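Local atomic coordinates of glycoside hydrolase family 81 (Clostridium thermocellum, PDB entry 6FOP), a protein that probably hydrolyses beta-1,3-glucans such as laminarin as an endo-acting glucanase of the cellulosome. Residues V20-I25 with I44-Y49; E412-H417 with S480-F485; Y26-L31 with R103-S108; N38-S43 with I53-L58; F62-I67 with V96-D101. All blocks are in the same frame, centred on the assembly; numbering follows the deposited sequence.

Contact 1 of 5, residues V20-I25 with I44-Y49; sequences VPQAEI and ILWNQY. With MG (magnesium ion), chain Y.
Trp46 presents CE3, CZ3 and CH2, the outer atoms of its six-membered ring, to Pro21, whose CB lies 3.8 Å from CH2, and to Gln22, whose CG, CD and OE1 pass CE3. Gln22 OE1 comes up at the ring edge, 3.7 Å from Trp46 CE3, with the amide plane turned 64° from the indole. Beyond CG, which sits between the backbone N and the carbonyl carbon (chi1 62°), the Gln22 chain runs extended, and its NE2 has two acceptors: Trp46 O at 2.9 Å and Glu24 O at 2.8 Å. Both oxygens lie close to the amide plane, so the two N-H groups are used together and the amide's rotation is fixed. This joins an irregular segment to the short helix 43-46, whose exit wraps a magnesium ion with the carbonyl oxygens of Ile44, Asn47 and Tyr49; Ala102 O adds another ligand. Trp397 stacks on Trp46 and also touches Pro21, a rigid apolar residue suited to this aromatic cluster. Farther along, Ile25 CG2 meets Leu45 CD2 at 3.9 Å.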
# COMPACT_ATOMS: atom_id res chain seq x y z
N VAL A 20 6.56 -23.40 1.31
CA VAL A 20 6.09 -22.45 2.31
C VAL A 20 7.23 -21.53 2.65
O VAL A 20 8.39 -21.81 2.31
CB VAL A 20 5.58 -23.16 3.60
CG1 VAL A 20 4.32 -23.93 3.29
CG2 VAL A 20 6.63 -24.06 4.25
N PRO A 21 6.93 -20.41 3.32
CA PRO A 21 8.05 -19.58 3.75
C PRO A 21 8.98 -20.30 4.73
O PRO A 21 8.57 -21.23 5.41
CB PRO A 21 7.39 -18.42 4.47
CG PRO A 21 5.97 -18.47 4.12
CD PRO A 21 5.62 -19.85 3.71
N GLN A 22 10.22 -19.82 4.79
CA GLN A 22 11.24 -20.42 5.64
C GLN A 22 10.76 -20.65 7.08
O GLN A 22 9.97 -19.87 7.65
CB GLN A 22 12.50 -19.55 5.65
CG GLN A 22 12.29 -18.17 6.21
CD GLN A 22 13.50 -17.28 6.10
OE1 GLN A 22 14.06 -17.08 5.01
NE2 GLN A 22 13.88 -16.70 7.21
N ALA A 23 11.28 -21.71 7.66
CA ALA A 23 10.97 -22.07 9.04
C ALA A 23 11.49 -21.04 10.04
O ALA A 23 10.82 -20.74 11.03
CB ALA A 23 11.56 -23.43 9.36
N GLU A 24 12.68 -20.48 9.75
CA GLU A 24 13.37 -19.58 10.69
C GLU A 24 12.72 -18.19 10.65
O GLU A 24 12.60 -17.58 9.59
CB GLU A 24 14.83 -19.41 10.28
CG GLU A 24 15.69 -20.68 10.23
CD GLU A 24 15.42 -21.67 9.08
OE1 GLU A 24 14.80 -21.35 8.02
OE2 GLU A 24 15.87 -22.83 9.28
N ILE A 25 12.31 -17.69 11.81
CA ILE A 25 11.78 -16.33 11.97
C ILE A 25 12.59 -15.63 13.05
O ILE A 25 12.60 -16.05 14.21
CB ILE A 25 10.29 -16.31 12.32
CG1 ILE A 25 9.48 -17.12 11.29
CG2 ILE A 25 9.78 -14.86 12.31
CD1 ILE A 25 7.99 -17.13 11.52
N ILE A 44 14.22 -7.71 8.79
CA ILE A 44 14.65 -8.11 10.13
C ILE A 44 14.22 -9.53 10.48
O ILE A 44 15.00 -10.27 11.07
CB ILE A 44 14.15 -7.14 11.20
CG1 ILE A 44 14.66 -5.72 10.96
CG2 ILE A 44 14.57 -7.60 12.60
CD1 ILE A 44 13.91 -4.66 11.76
N LEU A 45 13.00 -9.89 10.07
CA LEU A 45 12.41 -11.19 10.38
C LEU A 45 12.99 -12.32 9.55
O LEU A 45 13.09 -13.46 10.02
CB LEU A 45 10.89 -11.16 10.17
CG LEU A 45 10.12 -10.29 11.16
CD1 LEU A 45 8.80 -9.84 10.56
CD2 LEU A 45 9.92 -11.01 12.49
N TRP A 46 13.33 -12.03 8.28
CA TRP A 46 13.71 -13.07 7.33
C TRP A 46 15.22 -13.33 7.28
O TRP A 46 15.66 -14.44 6.95
CB TRP A 46 13.22 -12.69 5.93
CG TRP A 46 11.71 -12.67 5.73
CD1 TRP A 46 10.85 -11.68 6.11
CD2 TRP A 46 10.94 -13.63 5.02
NE1 TRP A 46 9.56 -11.98 5.69
CE2 TRP A 46 9.60 -13.19 5.03
CE3 TRP A 46 11.25 -14.83 4.39
CZ2 TRP A 46 8.57 -13.89 4.39
CZ3 TRP A 46 10.23 -15.53 3.77
CH2 TRP A 46 8.91 -15.06 3.78
N ASN A 47 16.01 -12.29 7.54
CA ASN A 47 17.46 -12.34 7.45
C ASN A 47 18.05 -12.43 8.86
O ASN A 47 17.46 -11.94 9.81
CB ASN A 47 17.89 -11.07 6.69
CG ASN A 47 19.32 -11.09 6.24
OD1 ASN A 47 19.70 -11.63 5.19
ND2 ASN A 47 20.14 -10.45 7.03
N GLN A 48 19.22 -13.06 8.98
CA GLN A 48 19.92 -13.12 10.27
C GLN A 48 19.98 -11.72 10.89
O GLN A 48 19.65 -11.52 12.06
CB GLN A 48 21.32 -13.69 10.04
CG GLN A 48 22.20 -13.78 11.27
CD GLN A 48 23.54 -14.41 10.98
OE1 GLN A 48 23.87 -14.72 9.85
NE2 GLN A 48 24.34 -14.58 12.02
N TYR A 49 20.48 -10.77 10.12
CA TYR A 49 20.56 -9.38 10.53
C TYR A 49 19.38 -8.61 9.89
O TYR A 49 18.27 -8.80 10.33
CB TYR A 49 21.97 -8.83 10.23
CG TYR A 49 23.04 -9.53 11.04
CD1 TYR A 49 23.14 -9.34 12.42
CD2 TYR A 49 23.90 -10.45 10.45
CE1 TYR A 49 24.09 -10.01 13.16
CE2 TYR A 49 24.86 -11.10 11.17
CZ TYR A 49 24.95 -10.90 12.53
OH TYR A 49 25.89 -11.60 13.25
MG MG Y . 17.23 -10.53 11.59

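Contact 2 of 5, residues E412-H417 with S480-F485; sequences ELNDHH and SGHAGF
Glu412 and His482 carry the main polar link, a His-carboxylate hydrogen bond in which NE2 donates to OE1 at 2.8 Å along an almost straight path (178°). OE1 lies in the imidazole plane but is approached on its anti side, and the Glu412 chain, extended beyond CG, runs past the ring edge with CB 3.6 Å from His482 CD2. At the other ring nitrogen, ND1 accepts from Gly484 N, so both nitrogens are engaged and the ring's rotation is fixed. A second side-chain bond runs from Gly481 N to Asn414 OD1 (3.2 Å), in the plane of the amide carbonyl; Asn414 ND2 bonds chiefly to Tyr407 O. Within the family 81 C-terminal domain, these bonds tie the lead-in to helix 416-433 to the loop between strands 476-477 and 490-491. That loop is shaped by an ST motif, Ser480 OG accepting from Ala483 N, and the same hydroxyl lies over the centre of the His482 ring. Water 1 bridges Ser480 OG and Asn414 OD1. Close backbone packing completes the contact: Gly481 CA comes within 3.0 Å of Glu412 O in a CA-H...O contact, an approach suited to glycine because a CB would clash with that oxygen.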
# COMPACT_ATOMS: atom_id res chain seq x y z
N GLU A 412 7.92 -16.63 -0.56
CA GLU A 412 8.32 -15.25 -0.25
C GLU A 412 7.20 -14.40 0.31
O GLU A 412 7.40 -13.22 0.63
CB GLU A 412 8.88 -14.61 -1.50
CG GLU A 412 10.14 -15.26 -2.03
CD GLU A 412 10.58 -14.62 -3.32
OE1 GLU A 412 10.80 -13.40 -3.34
OE2 GLU A 412 10.71 -15.34 -4.33
N LEU A 413 5.98 -14.97 0.38
CA LEU A 413 4.79 -14.22 0.77
C LEU A 413 4.62 -12.96 -0.06
O LEU A 413 4.12 -11.92 0.40
CB LEU A 413 4.75 -13.97 2.29
CG LEU A 413 4.62 -15.24 3.11
CD1 LEU A 413 4.52 -14.89 4.58
CD2 LEU A 413 3.49 -16.19 2.69
N ASN A 414 4.98 -13.06 -1.34
CA ASN A 414 4.77 -11.93 -2.24
C ASN A 414 3.30 -11.78 -2.65
O ASN A 414 2.61 -12.77 -2.86
CB ASN A 414 5.56 -12.08 -3.53
CG ASN A 414 7.06 -12.03 -3.35
OD1 ASN A 414 7.59 -11.45 -2.40
ND2 ASN A 414 7.77 -12.67 -4.28
N ASP A 415 2.85 -10.54 -2.78
CA ASP A 415 1.75 -10.24 -3.70
C ASP A 415 0.37 -10.78 -3.30
O ASP A 415 -0.51 -10.89 -4.16
CB ASP A 415 2.05 -10.76 -5.13
CG ASP A 415 3.30 -10.17 -5.75
OD1 ASP A 415 3.93 -9.31 -5.14
OD2 ASP A 415 3.67 -10.63 -6.86
N HIS A 416 0.11 -11.08 -2.03
CA HIS A 416 -1.19 -11.68 -1.75
C HIS A 416 -2.34 -10.73 -2.09
O HIS A 416 -3.43 -11.19 -2.47
CB HIS A 416 -1.32 -12.15 -0.31
CG HIS A 416 -0.54 -13.39 -0.01
ND1 HIS A 416 -0.75 -14.16 1.11
CD2 HIS A 416 0.47 -14.00 -0.69
CE1 HIS A 416 0.07 -15.20 1.10
NE2 HIS A 416 0.83 -15.12 0.03
N HIS A 417 -2.14 -9.44 -1.88
CA HIS A 417 -3.17 -8.46 -2.24
C HIS A 417 -3.48 -8.48 -3.74
O HIS A 417 -4.66 -8.44 -4.12
CB HIS A 417 -2.85 -7.05 -1.69
CG HIS A 417 -1.58 -6.43 -2.22
ND1 HIS A 417 -0.49 -7.15 -2.62
CD2 HIS A 417 -1.26 -5.13 -2.38
CE1 HIS A 417 0.46 -6.32 -3.02
NE2 HIS A 417 0.02 -5.09 -2.88
N SER A 480 6.67 -7.18 -1.68
CA SER A 480 7.62 -8.22 -1.23
C SER A 480 7.28 -8.65 0.18
O SER A 480 7.15 -7.82 1.06
CB SER A 480 9.04 -7.68 -1.27
OG SER A 480 9.97 -8.65 -0.82
N GLY A 481 7.19 -9.96 0.42
CA GLY A 481 7.00 -10.44 1.78
C GLY A 481 8.14 -10.10 2.73
O GLY A 481 7.91 -9.85 3.91
N HIS A 482 9.36 -10.08 2.17
CA HIS A 482 10.59 -10.04 2.95
C HIS A 482 11.42 -8.77 2.82
O HIS A 482 12.28 -8.53 3.69
CB HIS A 482 11.45 -11.28 2.61
CG HIS A 482 11.66 -11.48 1.15
ND1 HIS A 482 12.51 -10.71 0.40
CD2 HIS A 482 11.05 -12.30 0.28
CE1 HIS A 482 12.47 -11.09 -0.86
NE2 HIS A 482 11.57 -12.05 -0.96
N ALA A 483 11.25 -7.99 1.75
CA ALA A 483 12.04 -6.75 1.55
C ALA A 483 13.54 -7.03 1.52
O ALA A 483 14.37 -6.20 1.91
CB ALA A 483 11.69 -5.70 2.58
N GLY A 484 13.93 -8.16 0.97
CA GLY A 484 15.32 -8.62 0.96
C GLY A 484 16.10 -8.07 -0.23
O GLY A 484 16.72 -8.83 -0.99
N PHE A 485 16.12 -6.75 -0.33
CA PHE A 485 16.78 -6.03 -1.43
C PHE A 485 17.52 -4.83 -0.85
O PHE A 485 17.10 -4.26 0.16
CB PHE A 485 15.73 -5.51 -2.42
CG PHE A 485 14.88 -6.56 -3.02
CD1 PHE A 485 15.30 -7.21 -4.16
CD2 PHE A 485 13.62 -6.86 -2.50
CE1 PHE A 485 14.50 -8.19 -4.74
CE2 PHE A 485 12.80 -7.81 -3.08
CZ PHE A 485 13.24 -8.48 -4.19
O HOH W 1 9.96 -10.17 -3.08

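Contact 3 of 5, residues Y26-L31 with R103-S108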
# COMPACT_ATOMS: atom_id res chain seq x y z
N TYR A 26 13.28 -14.56 12.66
CA TYR A 26 14.16 -13.82 13.56
C TYR A 26 13.31 -12.83 14.36
O TYR A 26 13.24 -11.62 14.10
CB TYR A 26 15.33 -13.16 12.78
CG TYR A 26 16.34 -14.17 12.31
CD1 TYR A 26 17.36 -14.62 13.16
CD2 TYR A 26 16.26 -14.72 11.01
CE1 TYR A 26 18.27 -15.57 12.73
CE2 TYR A 26 17.17 -15.67 10.58
CZ TYR A 26 18.18 -16.09 11.44
OH TYR A 26 19.10 -17.03 11.04
N LYS A 27 12.64 -13.41 15.36
CA LYS A 27 11.79 -12.70 16.29
C LYS A 27 12.15 -13.15 17.71
O LYS A 27 12.73 -14.23 17.91
CB LYS A 27 10.29 -12.95 16.01
CG LYS A 27 9.84 -14.40 16.13
CD LYS A 27 8.34 -14.51 15.89
CE LYS A 27 7.92 -15.94 15.61
NZ LYS A 27 8.06 -16.79 16.81
N THR A 28 11.81 -12.31 18.67
CA THR A 28 11.93 -12.67 20.07
C THR A 28 10.66 -13.32 20.55
O THR A 28 9.65 -13.31 19.87
CB THR A 28 12.16 -11.44 21.01
OG1 THR A 28 10.93 -10.72 21.11
CG2 THR A 28 13.28 -10.54 20.48
N SER A 29 10.69 -13.83 21.78
CA SER A 29 9.50 -14.41 22.40
C SER A 29 8.39 -13.39 22.68
O SER A 29 7.27 -13.77 22.96
CB SER A 29 9.87 -15.14 23.69
OG SER A 29 10.48 -14.25 24.60
N ASN A 30 8.70 -12.09 22.63
CA ASN A 30 7.68 -11.08 22.82
C ASN A 30 6.79 -10.84 21.61
O ASN A 30 5.74 -10.23 21.76
CB ASN A 30 8.31 -9.76 23.29
CG ASN A 30 8.97 -9.90 24.65
OD1 ASN A 30 8.38 -10.46 25.59
ND2 ASN A 30 10.20 -9.40 24.77
N LEU A 31 7.22 -11.26 20.42
CA LEU A 31 6.43 -11.05 19.21
C LEU A 31 5.51 -12.25 19.05
O LEU A 31 5.93 -13.32 18.61
CB LEU A 31 7.33 -10.84 17.99
CG LEU A 31 6.62 -10.33 16.74
CD1 LEU A 31 6.31 -8.85 16.89
CD2 LEU A 31 7.42 -10.57 15.49
N ARG A 103 16.69 -9.48 15.93
CA ARG A 103 15.35 -10.07 16.00
C ARG A 103 14.29 -9.03 16.29
O ARG A 103 14.47 -8.14 17.12
CB ARG A 103 15.28 -11.13 17.09
CG ARG A 103 16.14 -12.35 16.77
CD ARG A 103 16.22 -13.34 17.90
NE ARG A 103 16.95 -14.54 17.45
CZ ARG A 103 16.39 -15.67 17.00
NH1 ARG A 103 15.07 -15.84 16.94
NH2 ARG A 103 17.18 -16.66 16.61
N ALA A 104 13.14 -9.13 15.61
CA ALA A 104 12.02 -8.23 15.90
C ALA A 104 11.36 -8.61 17.21
O ALA A 104 11.04 -9.77 17.43
CB ALA A 104 10.99 -8.24 14.78
N ASP A 105 11.14 -7.61 18.05
CA ASP A 105 10.52 -7.75 19.36
C ASP A 105 9.08 -7.23 19.42
O ASP A 105 8.22 -7.80 20.12
CB ASP A 105 11.40 -7.02 20.40
CG ASP A 105 10.99 -7.29 21.82
OD1 ASP A 105 11.22 -8.41 22.31
OD2 ASP A 105 10.46 -6.36 22.45
N LYS A 106 8.82 -6.15 18.68
CA LYS A 106 7.51 -5.49 18.63
C LYS A 106 7.41 -4.77 17.28
O LYS A 106 8.34 -4.07 16.88
CB LYS A 106 7.35 -4.50 19.79
CG LYS A 106 5.99 -3.83 19.90
CD LYS A 106 5.81 -2.99 21.16
CE LYS A 106 4.42 -2.36 21.23
NZ LYS A 106 4.16 -1.48 22.41
N ILE A 107 6.28 -4.93 16.59
CA ILE A 107 6.02 -4.23 15.34
C ILE A 107 4.68 -3.54 15.51
O ILE A 107 3.66 -4.20 15.76
CB ILE A 107 6.04 -5.15 14.12
CG1 ILE A 107 7.42 -5.81 13.96
CG2 ILE A 107 5.68 -4.35 12.88
CD1 ILE A 107 7.47 -6.93 12.93
N SER A 108 4.69 -2.22 15.42
CA SER A 108 3.46 -1.44 15.47
C SER A 108 3.15 -0.85 14.09
O SER A 108 3.75 -1.26 13.08
CB SER A 108 3.53 -0.40 16.60
OG SER A 108 4.62 0.46 16.41
O HOH W 2 5.24 -7.57 20.36
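Tyr26 O accepts from Ala104 N and Thr28 N donates to Ala104 O, each at 2.9 Å, making a single beta bridge between Lys27 and Ala104 at the outer strand 103-107 of the eight-stranded sheet. The Arg103 chain is extended from CG to NE, and NH1 bonds Lys27 O in the guanidinium plane at 3.0 Å. Tyr26 CD1 lies over one face of that guanidinium, offset toward its rim, while Asp101 holds NE in a salt bridge. Farther on, Asp105 CG is anti to the backbone N (chi1 -170°), and OD1 takes two donors: Thr28 OG1 at 2.6 Å on its anti side and Asn30 ND2 at 2.8 Å on its syn lone pair. Thr28 OG1 also accepts from Asn30 N in an ST turn within the type I turn from Thr28 to Leu31, which fixes the hydroxyl against the turn backbone. Leu31 packs its methyls toward Ala104 and Ile107, with CD1 4.4 Å from Ile107 CG1. Asp105 OD2 forms a salt bridge with Lys124; the Lys124 charge, together with two neutral donors at OD1, would be expected to favour the ionised carboxylate, the common acceptor that ties the turn to the strand.

Contact 4 of 5, residues N38-S43 with I53-L58; sequences NSWESS and IYAHPL
Trp40 and Ile53 bury the most surface, joining the loop ahead of helix 43-46 to strand 53-54, an outermost strand of the seven-stranded antiparallel sheet. The two side chains cross at about a right angle. In the conformer given for Ile53, CG2 comes to the edge of the indole near the ring plane, 3.6 Å from Trp40 CE3 and 3.7 Å from CZ3, so one methyl meets the benzo rim. This branch is anti to the backbone N, whereas CG1 lies beside it (chi1 -52°) and leads to CD1, which meets Ser43 OG at 3.5 Å. A beta-branched isoleucine can thus serve two neighbours from one position. Just past the strand, the small Ala55 leaves room for the broad indole, its CB lying 3.9 Å from Trp40 CZ3. Lys129 makes a cation-pi contact with Trp40 and also bonds the carbonyl oxygens of Tyr54 and Ala55, tying ring and strand end to one charge. Over one indole face sits Glu41 OE1, offset toward the rim; this oxygen accepts a 2.7 Å bond from Ser39 OG. Water 3 accepts from Tyr54 N (2.9 Å) and lies 2.7 Å from Trp40 O, to which it may donate.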
# COMPACT_ATOMS: atom_id res chain seq x y z
N ASN A 38 5.53 -8.05 4.48
CA ASN A 38 5.18 -7.13 3.41
C ASN A 38 5.27 -5.68 3.84
O ASN A 38 4.40 -4.87 3.55
CB ASN A 38 3.79 -7.41 2.79
CG ASN A 38 3.72 -8.78 2.18
OD1 ASN A 38 3.37 -9.76 2.84
ND2 ASN A 38 4.00 -8.86 0.87
N SER A 39 6.36 -5.36 4.55
CA SER A 39 6.52 -4.00 5.02
C SER A 39 7.99 -3.55 4.94
O SER A 39 8.87 -4.25 4.44
CB SER A 39 5.95 -3.92 6.43
OG SER A 39 5.84 -2.57 6.90
N TRP A 40 8.23 -2.34 5.41
CA TRP A 40 9.56 -1.75 5.34
C TRP A 40 10.53 -2.35 6.37
O TRP A 40 11.73 -2.33 6.17
CB TRP A 40 9.45 -0.23 5.51
CG TRP A 40 8.76 0.19 6.78
CD1 TRP A 40 7.41 0.36 6.97
CD2 TRP A 40 9.36 0.48 8.05
NE1 TRP A 40 7.13 0.70 8.25
CE2 TRP A 40 8.32 0.83 8.93
CE3 TRP A 40 10.70 0.55 8.51
CZ2 TRP A 40 8.55 1.17 10.27
CZ3 TRP A 40 10.92 0.90 9.82
CH2 TRP A 40 9.85 1.22 10.70
N GLU A 41 10.01 -2.89 7.47
CA GLU A 41 10.84 -3.48 8.51
C GLU A 41 11.07 -4.98 8.31
O GLU A 41 11.78 -5.62 9.07
CB GLU A 41 10.23 -3.22 9.90
CG GLU A 41 9.05 -4.11 10.27
CD GLU A 41 7.74 -3.86 9.56
OE1 GLU A 41 7.56 -2.77 9.01
OE2 GLU A 41 6.85 -4.76 9.67
N SER A 42 10.43 -5.57 7.29
CA SER A 42 10.29 -7.02 7.21
C SER A 42 11.57 -7.81 7.15
O SER A 42 11.59 -8.94 7.61
CB SER A 42 9.39 -7.39 6.05
OG SER A 42 8.11 -6.82 6.23
N SER A 43 12.63 -7.24 6.57
CA SER A 43 13.87 -8.03 6.40
C SER A 43 14.54 -8.43 7.73
O SER A 43 15.28 -9.40 7.77
CB SER A 43 14.89 -7.31 5.52
OG SER A 43 15.51 -6.22 6.19
N ILE A 53 16.77 -0.73 5.90
CA ILE A 53 15.47 -0.47 6.48
C ILE A 53 15.12 0.98 6.17
O ILE A 53 15.74 1.90 6.69
CB ILE A 53 15.50 -0.67 8.02
CG1 ILE A 53 16.09 -2.03 8.40
CG2 ILE A 53 14.11 -0.44 8.62
CD1 ILE A 53 15.26 -3.22 7.97
N TYR A 54 14.12 1.19 5.28
CA TYR A 54 13.81 2.51 4.80
C TYR A 54 12.66 3.10 5.58
O TYR A 54 11.50 2.96 5.21
CB TYR A 54 13.56 2.51 3.27
CG TYR A 54 14.82 2.22 2.47
CD1 TYR A 54 15.19 0.92 2.16
CD2 TYR A 54 15.69 3.24 2.09
CE1 TYR A 54 16.37 0.63 1.47
CE2 TYR A 54 16.86 2.96 1.42
CZ TYR A 54 17.19 1.66 1.09
OH TYR A 54 18.37 1.44 0.42
N ALA A 55 12.99 3.71 6.71
CA ALA A 55 12.02 4.32 7.59
C ALA A 55 11.56 5.69 7.13
O ALA A 55 10.34 5.90 6.96
CB ALA A 55 12.56 4.38 9.02
N HIS A 56 12.53 6.56 6.86
CA HIS A 56 12.35 7.93 6.35
C HIS A 56 11.96 8.92 7.47
O HIS A 56 10.92 8.74 8.10
CB HIS A 56 11.33 8.06 5.21
CG HIS A 56 11.55 7.16 4.03
ND1 HIS A 56 10.50 6.54 3.40
CD2 HIS A 56 12.66 6.80 3.34
CE1 HIS A 56 10.94 5.82 2.38
NE2 HIS A 56 12.25 5.98 2.30
N PRO A 57 12.76 9.95 7.71
CA PRO A 57 13.94 10.35 6.91
C PRO A 57 15.18 9.47 7.09
O PRO A 57 16.12 9.59 6.31
CB PRO A 57 14.17 11.80 7.37
CG PRO A 57 13.66 11.78 8.78
CD PRO A 57 12.40 10.98 8.70
N LEU A 58 15.22 8.68 8.15
CA LEU A 58 16.37 7.81 8.43
C LEU A 58 16.29 6.46 7.74
O LEU A 58 15.19 5.91 7.50
CB LEU A 58 16.51 7.54 9.94
CG LEU A 58 16.81 8.76 10.80
CD1 LEU A 58 16.61 8.46 12.28
CD2 LEU A 58 18.23 9.24 10.62
O HOH W 3 13.01 -1.23 4.05

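Contact 5 of 5, residues F62-I67 with V96-D101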
# COMPACT_ATOMS: atom_id res chain seq x y z
N PHE A 62 20.94 -3.58 10.09
CA PHE A 62 21.54 -4.40 11.16
C PHE A 62 22.68 -5.21 10.57
O PHE A 62 22.62 -5.64 9.43
CB PHE A 62 20.49 -5.32 11.79
CG PHE A 62 19.44 -4.58 12.57
CD1 PHE A 62 18.32 -4.05 11.93
CD2 PHE A 62 19.57 -4.39 13.95
CE1 PHE A 62 17.37 -3.34 12.64
CE2 PHE A 62 18.62 -3.67 14.65
CZ PHE A 62 17.51 -3.16 14.00
N LYS A 63 23.74 -5.37 11.36
CA LYS A 63 24.92 -6.18 11.01
C LYS A 63 25.56 -6.67 12.30
O LYS A 63 25.12 -6.30 13.38
CB LYS A 63 25.91 -5.38 10.15
CG LYS A 63 26.45 -4.12 10.80
CD LYS A 63 27.35 -3.36 9.85
CE LYS A 63 27.98 -2.15 10.54
NZ LYS A 63 28.73 -1.32 9.55
N ALA A 64 26.57 -7.53 12.19
CA ALA A 64 27.18 -8.10 13.38
C ALA A 64 27.59 -7.06 14.43
O ALA A 64 27.39 -7.27 15.63
CB ALA A 64 28.34 -9.02 12.99
N GLU A 65 28.14 -5.92 14.00
CA GLU A 65 28.64 -4.88 14.91
C GLU A 65 27.50 -4.13 15.63
O GLU A 65 27.67 -3.64 16.74
CB GLU A 65 29.50 -3.86 14.13
CG GLU A 65 30.04 -2.70 14.98
CD GLU A 65 30.78 -1.65 14.19
OE1 GLU A 65 30.85 -1.74 12.94
OE2 GLU A 65 31.27 -0.70 14.83
N GLY A 66 26.36 -3.98 14.97
CA GLY A 66 25.30 -3.14 15.52
C GLY A 66 24.35 -2.64 14.46
O GLY A 66 24.04 -3.37 13.49
N ILE A 67 23.92 -1.39 14.61
CA ILE A 67 22.89 -0.80 13.75
C ILE A 67 23.44 0.38 12.97
O ILE A 67 23.77 1.44 13.55
CB ILE A 67 21.65 -0.32 14.57
CG1 ILE A 67 21.14 -1.38 15.56
CG2 ILE A 67 20.55 0.08 13.59
CD1 ILE A 67 21.65 -1.25 16.98
N VAL A 96 30.55 -5.86 23.38
CA VAL A 96 30.09 -6.91 22.51
C VAL A 96 30.38 -6.38 21.11
O VAL A 96 29.72 -5.46 20.66
CB VAL A 96 28.59 -7.22 22.68
CG1 VAL A 96 28.17 -8.30 21.70
CG2 VAL A 96 28.31 -7.68 24.11
N TYR A 97 31.37 -6.94 20.44
CA TYR A 97 31.73 -6.49 19.09
C TYR A 97 31.01 -7.28 17.99
O TYR A 97 30.93 -6.80 16.84
CB TYR A 97 33.26 -6.54 18.91
CG TYR A 97 34.00 -5.33 19.47
CD1 TYR A 97 33.69 -4.80 20.73
CD2 TYR A 97 35.04 -4.72 18.75
CE1 TYR A 97 34.36 -3.70 21.26
CE2 TYR A 97 35.73 -3.62 19.27
CZ TYR A 97 35.39 -3.12 20.52
OH TYR A 97 36.05 -2.03 21.05
N THR A 98 30.51 -8.48 18.31
CA THR A 98 29.76 -9.33 17.37
C THR A 98 28.47 -9.83 18.02
O THR A 98 28.53 -10.59 18.98
CB THR A 98 30.60 -10.57 16.95
OG1 THR A 98 31.87 -10.14 16.42
CG2 THR A 98 29.89 -11.40 15.90
N PHE A 99 27.32 -9.43 17.48
CA PHE A 99 26.04 -9.95 17.91
C PHE A 99 25.65 -11.06 16.95
O PHE A 99 25.97 -10.96 15.77
CB PHE A 99 24.99 -8.85 17.86
CG PHE A 99 25.16 -7.79 18.91
CD1 PHE A 99 24.71 -8.01 20.20
CD2 PHE A 99 25.80 -6.60 18.61
CE1 PHE A 99 24.89 -7.05 21.18
CE2 PHE A 99 25.98 -5.63 19.59
CZ PHE A 99 25.52 -5.86 20.88
N PRO A 100 24.94 -12.09 17.43
CA PRO A 100 24.66 -13.25 16.58
C PRO A 100 23.55 -13.03 15.55
O PRO A 100 23.52 -13.72 14.54
CB PRO A 100 24.23 -14.32 17.58
CG PRO A 100 23.68 -13.57 18.72
CD PRO A 100 24.51 -12.31 18.82
N ASP A 101 22.67 -12.06 15.80
CA ASP A 101 21.52 -11.79 14.91
C ASP A 101 20.83 -10.52 15.35
O ASP A 101 21.22 -9.93 16.37
CB ASP A 101 20.54 -12.98 14.87
CG ASP A 101 19.96 -13.36 16.24
OD1 ASP A 101 19.62 -12.49 17.05
OD2 ASP A 101 19.79 -14.57 16.48
O HOH W 4 29.46 -3.49 18.76
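This is a surface contact made chiefly by backbone, where the tight turn between strands 59-63 and 66-70 of the seven-stranded sheet meets the loop that leads from strand 89-93 to strand 103-107. Ala64 O is at its centre: Phe99 N gives it a 2.8 Å hydrogen bond that is nearly straight (171°), and Thr98 CA lies 3.6 Å away in a CA-H...O contact. A similar contact runs the other way from Glu65 CA to Tyr97 O. The turn itself is closed by Lys63 and Gly66, each bonding the other's carbonyl oxygen through its N, and Gly66 adopts backbone angles (157°/-142°) that would press a CB against the preceding carbonyl. Phe99 is the buried member. Its ring turns its edge to the turn, with CD2 3.4 Å from Ala64 O and CE2 3.9 Å from Glu65 O. Val96 CG1 covers one ring face, offset toward the rim, and Met116 and Ile123 of the neighbouring sheet also pack on the phenylalanine. The small Ala64 lets the chains come close. Water 4 lies between Glu65 O and Val96 O, 2.7 Å from each, and may donate to them. With main-chain groups and water supplying the polar links, the join rests mainly on the backbone's own polar atoms, while the weakly polar C-H edge of Phe99 is compatible with the carbonyl oxygens beside it.

In the fold
Contact 4 is buried throughout and relies on apolar packing with a bridging water, whereas contacts 3 and 5 lie at the surface and use backbone bonds, contact 3 adding charged side chains. Contacts 1 and 2 are partly buried and tie loops and helix ends through polar side chains. Contacts 1 and 3 share the run 20-31, passing from one to the other where Tyr26 N meets Leu45 O. Contact 5 reaches contact 1 through Tyr49 OH and Phe99 O, near the magnesium loop. Contacts 4 and 5 serve neighbouring strands of the seven-stranded sheet. Contact 2 belongs to the C-terminal family region, and Asn38 of contact 4 bonds to its Leu413 and Gly481.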